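Local coordinates for taurine:2-oxoglutarate aminotransferase (Bifidobacterium kashiwanohense PV20-2, PDB 6JIX), which probably transfers the amino group of taurine to 2-oxoglutarate, as a class-III aminotransferase that uses pyridoxal 5'-phosphate, at residues F112-G115 and G116-N120; L312-S315 and G316-L319. All coordinates share one frame; numbering follows the deposited sequence.

Interaction 1 of 2, residues F112-G115 and G116-N120. With PLP (pyridoxal-5'-phosphate), chain G.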
# COMPACT_ATOMS: atom_id res chain seq x y z
N PHE A 112 6.06 5.55 -8.05
CA PHE A 112 6.38 4.77 -6.87
C PHE A 112 5.14 4.57 -5.99
O PHE A 112 4.36 5.50 -5.76
CB PHE A 112 7.49 5.44 -6.06
CG PHE A 112 8.86 5.30 -6.69
CD1 PHE A 112 9.44 4.05 -6.85
CD2 PHE A 112 9.56 6.43 -7.12
CE1 PHE A 112 10.70 3.92 -7.44
CE2 PHE A 112 10.81 6.30 -7.71
CZ PHE A 112 11.38 5.04 -7.88
N THR A 113 5.00 3.35 -5.48
CA THR A 113 3.90 2.97 -4.61
C THR A 113 4.46 2.30 -3.37
O THR A 113 5.67 2.31 -3.15
CB THR A 113 2.95 2.02 -5.32
OG1 THR A 113 3.65 0.81 -5.60
CG2 THR A 113 2.46 2.63 -6.63
N ASN A 114 3.60 1.73 -2.54
CA ASN A 114 4.04 1.08 -1.32
C ASN A 114 4.30 -0.41 -1.48
O ASN A 114 4.95 -1.00 -0.61
CB ASN A 114 3.02 1.31 -0.21
CG ASN A 114 3.12 2.70 0.34
OD1 ASN A 114 4.21 3.27 0.36
ND2 ASN A 114 1.99 3.27 0.77
N GLY A 115 3.74 -1.03 -2.51
CA GLY A 115 3.91 -2.46 -2.68
C GLY A 115 3.41 -2.89 -4.04
O GLY A 115 3.31 -2.07 -4.96
N GLY A 116 3.07 -4.17 -4.16
CA GLY A 116 2.61 -4.71 -5.42
C GLY A 116 1.16 -4.40 -5.77
O GLY A 116 0.87 -4.00 -6.90
N ALA A 117 0.25 -4.58 -4.81
CA ALA A 117 -1.17 -4.38 -5.11
C ALA A 117 -1.45 -2.97 -5.58
O ALA A 117 -2.13 -2.78 -6.60
CB ALA A 117 -2.03 -4.73 -3.89
N ASP A 118 -0.93 -1.94 -4.89
CA ASP A 118 -1.29 -0.59 -5.31
C ASP A 118 -0.62 -0.23 -6.64
O ASP A 118 -1.16 0.56 -7.42
CB ASP A 118 -1.07 0.47 -4.22
CG ASP A 118 0.33 0.47 -3.61
OD1 ASP A 118 1.14 -0.47 -3.83
OD2 ASP A 118 0.62 1.45 -2.89
N SER A 119 0.52 -0.85 -6.96
CA SER A 119 1.10 -0.58 -8.27
C SER A 119 0.26 -1.19 -9.40
O SER A 119 0.11 -0.59 -10.47
CB SER A 119 2.54 -1.08 -8.31
OG SER A 119 2.64 -2.29 -7.59
N ASN A 120 -0.34 -2.36 -9.18
CA ASN A 120 -1.26 -2.87 -10.19
C ASN A 120 -2.53 -2.03 -10.27
O ASN A 120 -3.03 -1.76 -11.37
CB ASN A 120 -1.56 -4.34 -9.93
CG ASN A 120 -0.41 -5.23 -10.32
OD1 ASN A 120 0.33 -4.90 -11.24
ND2 ASN A 120 -0.22 -6.34 -9.61
N1 PLP G . 1.71 -9.45 -7.99
C2 PLP G . 2.34 -10.61 -7.80
C2A PLP G . 2.91 -11.38 -8.98
C3 PLP G . 2.50 -11.14 -6.50
O3 PLP G . 3.14 -12.34 -6.27
C4 PLP G . 2.00 -10.46 -5.41
C4A PLP G . 2.19 -11.07 -3.99
O4A PLP G . 2.31 -12.29 -3.85
C5 PLP G . 1.33 -9.22 -5.66
C6 PLP G . 1.20 -8.73 -6.97
C5A PLP G . 0.75 -8.40 -4.45
O4P PLP G . 1.84 -7.75 -3.88
P PLP G . 1.71 -7.10 -2.39
O1P PLP G . 2.89 -6.28 -2.08
O2P PLP G . 0.60 -6.13 -2.32
O3P PLP G . 1.46 -8.34 -1.28
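Two hydroxyls converge on the carbonyl oxygen of Gly115. Thr113 OG1 donates to Gly115 O at 3.0 Å, lying in the carbonyl plane on a lone pair, and Ser119 OG, coming back from the first turn of the helix, lies 2.7 Å from Gly115 O while staying within reach of Gly116 O as well. The other half of the turn is held by Asp118. With CG set between the backbone N and the carbonyl carbon (chi1 53°), its carboxylate folds back under residues 113-115 and spans two successive amides. Asn114 N meets Asp118 OD2 at 3.0 Å in a nearly straight bond (167°), on the syn side and 17° out of the carboxylate plane; Gly115 N reaches the syn lone pair of Asp118 OD1, also at 3.0 Å but more bent. Thr113 CB rests against both carboxylate oxygens. An alanine in place of Asp118 would probably leave the N-H groups of Asn114 and Gly115 without their acceptor and the turn less firmly tied to the helix. The turn held in this way presents the next two amides to the cofactor: Gly116 N binds O1P of pyridoxal phosphate at 3.0 Å, and Ala117 N binds its O2P. Lacking a side chain, Gly116 lets the ester oxygen O4P come within 3.5 Å of its CA. A phosphate at the amino-terminal end of a helix is probably stabilised by the helix dipole, as in other aminotransferases of this fold. Further along, Asn120 ND2 approaches the pyridine ring and is itself held by Asp252 and His144. The turn thus links strand 107-113, the outermost strand of the large mixed sheet within this chain and paired with Gly291, to helix 116-131, while Phe112 packs on helix 89-102 and Asn114 meets Asn114 of the second subunit.

Interaction 2 of 2, residues L312-S315 and G316-L319. With PLP (pyridoxal-5'-phosphate), chain P; GLU (glutamic acid), chain O.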
# COMPACT_ATOMS: atom_id res chain seq x y z
N LEU A 312 -0.63 8.76 -3.72
CA LEU A 312 -0.70 8.19 -2.39
C LEU A 312 0.27 8.95 -1.50
O LEU A 312 1.28 9.47 -1.96
CB LEU A 312 -0.37 6.69 -2.38
CG LEU A 312 0.92 6.22 -3.05
CD1 LEU A 312 1.52 5.08 -2.24
CD2 LEU A 312 0.59 5.76 -4.44
N THR A 313 -0.08 9.03 -0.21
CA THR A 313 0.70 9.82 0.73
C THR A 313 2.19 9.50 0.63
O THR A 313 3.03 10.40 0.57
CB THR A 313 0.17 9.60 2.16
OG1 THR A 313 -1.11 10.22 2.30
CG2 THR A 313 1.11 10.19 3.19
N TYR A 314 2.54 8.21 0.62
CA TYR A 314 3.94 7.82 0.75
C TYR A 314 4.65 7.57 -0.59
O TYR A 314 5.76 7.04 -0.59
CB TYR A 314 4.06 6.57 1.63
CG TYR A 314 3.69 6.77 3.10
CD1 TYR A 314 3.82 8.02 3.72
CD2 TYR A 314 3.19 5.71 3.86
CE1 TYR A 314 3.46 8.20 5.07
CE2 TYR A 314 2.82 5.88 5.19
CZ TYR A 314 2.96 7.12 5.80
OH TYR A 314 2.62 7.26 7.13
N SER A 315 4.05 7.95 -1.73
CA SER A 315 4.66 7.69 -3.05
C SER A 315 6.08 8.26 -3.13
O SER A 315 6.30 9.43 -2.80
CB SER A 315 3.80 8.29 -4.16
OG SER A 315 4.44 8.12 -5.42
N GLY A 316 7.02 7.45 -3.61
CA GLY A 316 8.40 7.89 -3.68
C GLY A 316 9.03 8.08 -2.32
O GLY A 316 9.91 8.93 -2.15
N HIS A 317 8.60 7.29 -1.34
CA HIS A 317 9.07 7.39 0.02
C HIS A 317 10.59 7.43 0.07
O HIS A 317 11.27 6.60 -0.55
CB HIS A 317 8.52 6.19 0.80
CG HIS A 317 8.73 6.29 2.28
ND1 HIS A 317 9.96 6.07 2.87
CD2 HIS A 317 7.87 6.57 3.28
CE1 HIS A 317 9.84 6.22 4.18
NE2 HIS A 317 8.59 6.52 4.46
N THR A 318 11.12 8.39 0.82
CA THR A 318 12.55 8.68 0.73
C THR A 318 13.40 7.54 1.29
O THR A 318 14.30 7.04 0.60
CB THR A 318 12.85 10.00 1.43
OG1 THR A 318 11.84 10.94 1.06
CG2 THR A 318 14.21 10.54 1.00
N LEU A 319 13.14 7.12 2.52
CA LEU A 319 13.86 5.96 3.06
C LEU A 319 13.74 4.76 2.14
O LEU A 319 14.74 4.11 1.81
CB LEU A 319 13.33 5.60 4.45
CG LEU A 319 14.29 4.73 5.25
CD1 LEU A 319 15.37 5.60 5.87
CD2 LEU A 319 13.54 3.93 6.30
N1 PLP P . -7.82 8.84 4.69
C2 PLP P . -7.53 10.12 4.92
C2A PLP P . -8.33 10.92 5.93
C3 PLP P . -6.46 10.75 4.22
O3 PLP P . -6.14 12.07 4.44
C4 PLP P . -5.72 10.05 3.30
C4A PLP P . -4.57 10.76 2.56
O4A PLP P . -4.81 11.84 2.02
C5 PLP P . -6.07 8.68 3.09
C6 PLP P . -7.13 8.11 3.80
C5A PLP P . -5.26 7.83 2.05
O4P PLP P . -4.09 7.43 2.68
P PLP P . -2.80 6.88 1.82
O1P PLP P . -1.78 6.36 2.75
O2P PLP P . -3.25 5.67 0.73
O3P PLP P . -2.15 7.98 1.13
N GLU O . -0.86 14.88 -1.50
CA GLU O . -0.59 14.24 -2.78
C GLU O . -0.65 12.70 -2.69
O GLU O . 0.38 12.03 -3.02
CB GLU O . 0.78 14.65 -3.35
CG GLU O . 0.80 16.10 -3.85
CD GLU O . 1.54 16.34 -5.18
OE1 GLU O . 2.13 15.40 -5.75
OE2 GLU O . 1.55 17.49 -5.70
OXT GLU O . -1.72 12.11 -2.31
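Tyr314 carries CG beside its backbone N (chi1 -67°), His317 carries CG opposite its own (chi1 -170°), and the two side chains consequently run alongside each other in the same direction. Their rings form a T-shaped pair, the imidazole turning its edge to the phenol face with centroids 5.8 Å apart and planes at 87°. His317 CD2 makes the approach, 4.2 Å from Tyr314 CG. The backbone brings them together through two overlapping turns: a type I turn from Leu312 to Ser315, closed by Ser315 N to Leu312 O at 3.2 Å, and a type II turn from Tyr314 to His317, in which Gly316 takes the positive phi of the third position. Phe81 adds a further aromatic ring beside both. At the other end, Thr313 grips the phosphate of a cofactor whose phosphate is also bound by Gly116 and Ala117 of the second subunit; Thr313 N and Thr313 OG1 each donate to O3P, both at 2.7 Å. His317 is the N-cap of helix 318-333: ND1 meets Ala320 N, while NE2 is hydrogen-bonded to Gly286 O of the second subunit. Since ND1 faces a backbone donor and NE2 a carbonyl acceptor, the imidazole is probably neutral with its proton on NE2, capping the helix on one side and bridging the subunits on the other.

Interactions 1 and 2, with centres 11 Å apart, meet where Ser315 OG lies 2.6 Å from Phe112 O, a probable hydrogen bond joining the end of the strand to the loop. Beside it the Asn114 amide packs against that loop, OD1 being 3.5 Å from Tyr314 CB and ND2 3.5 Å from Leu312 CD1. Although adjacent, the two contacts serve different cofactors: residues 116-117 bind the phosphate in this chain's site, whereas Thr313 completes the phosphate site of the second subunit. By the same exchange, Thr313 of the second subunit joins interaction 1 at its phosphate, and each active site of the dimer draws on both chains.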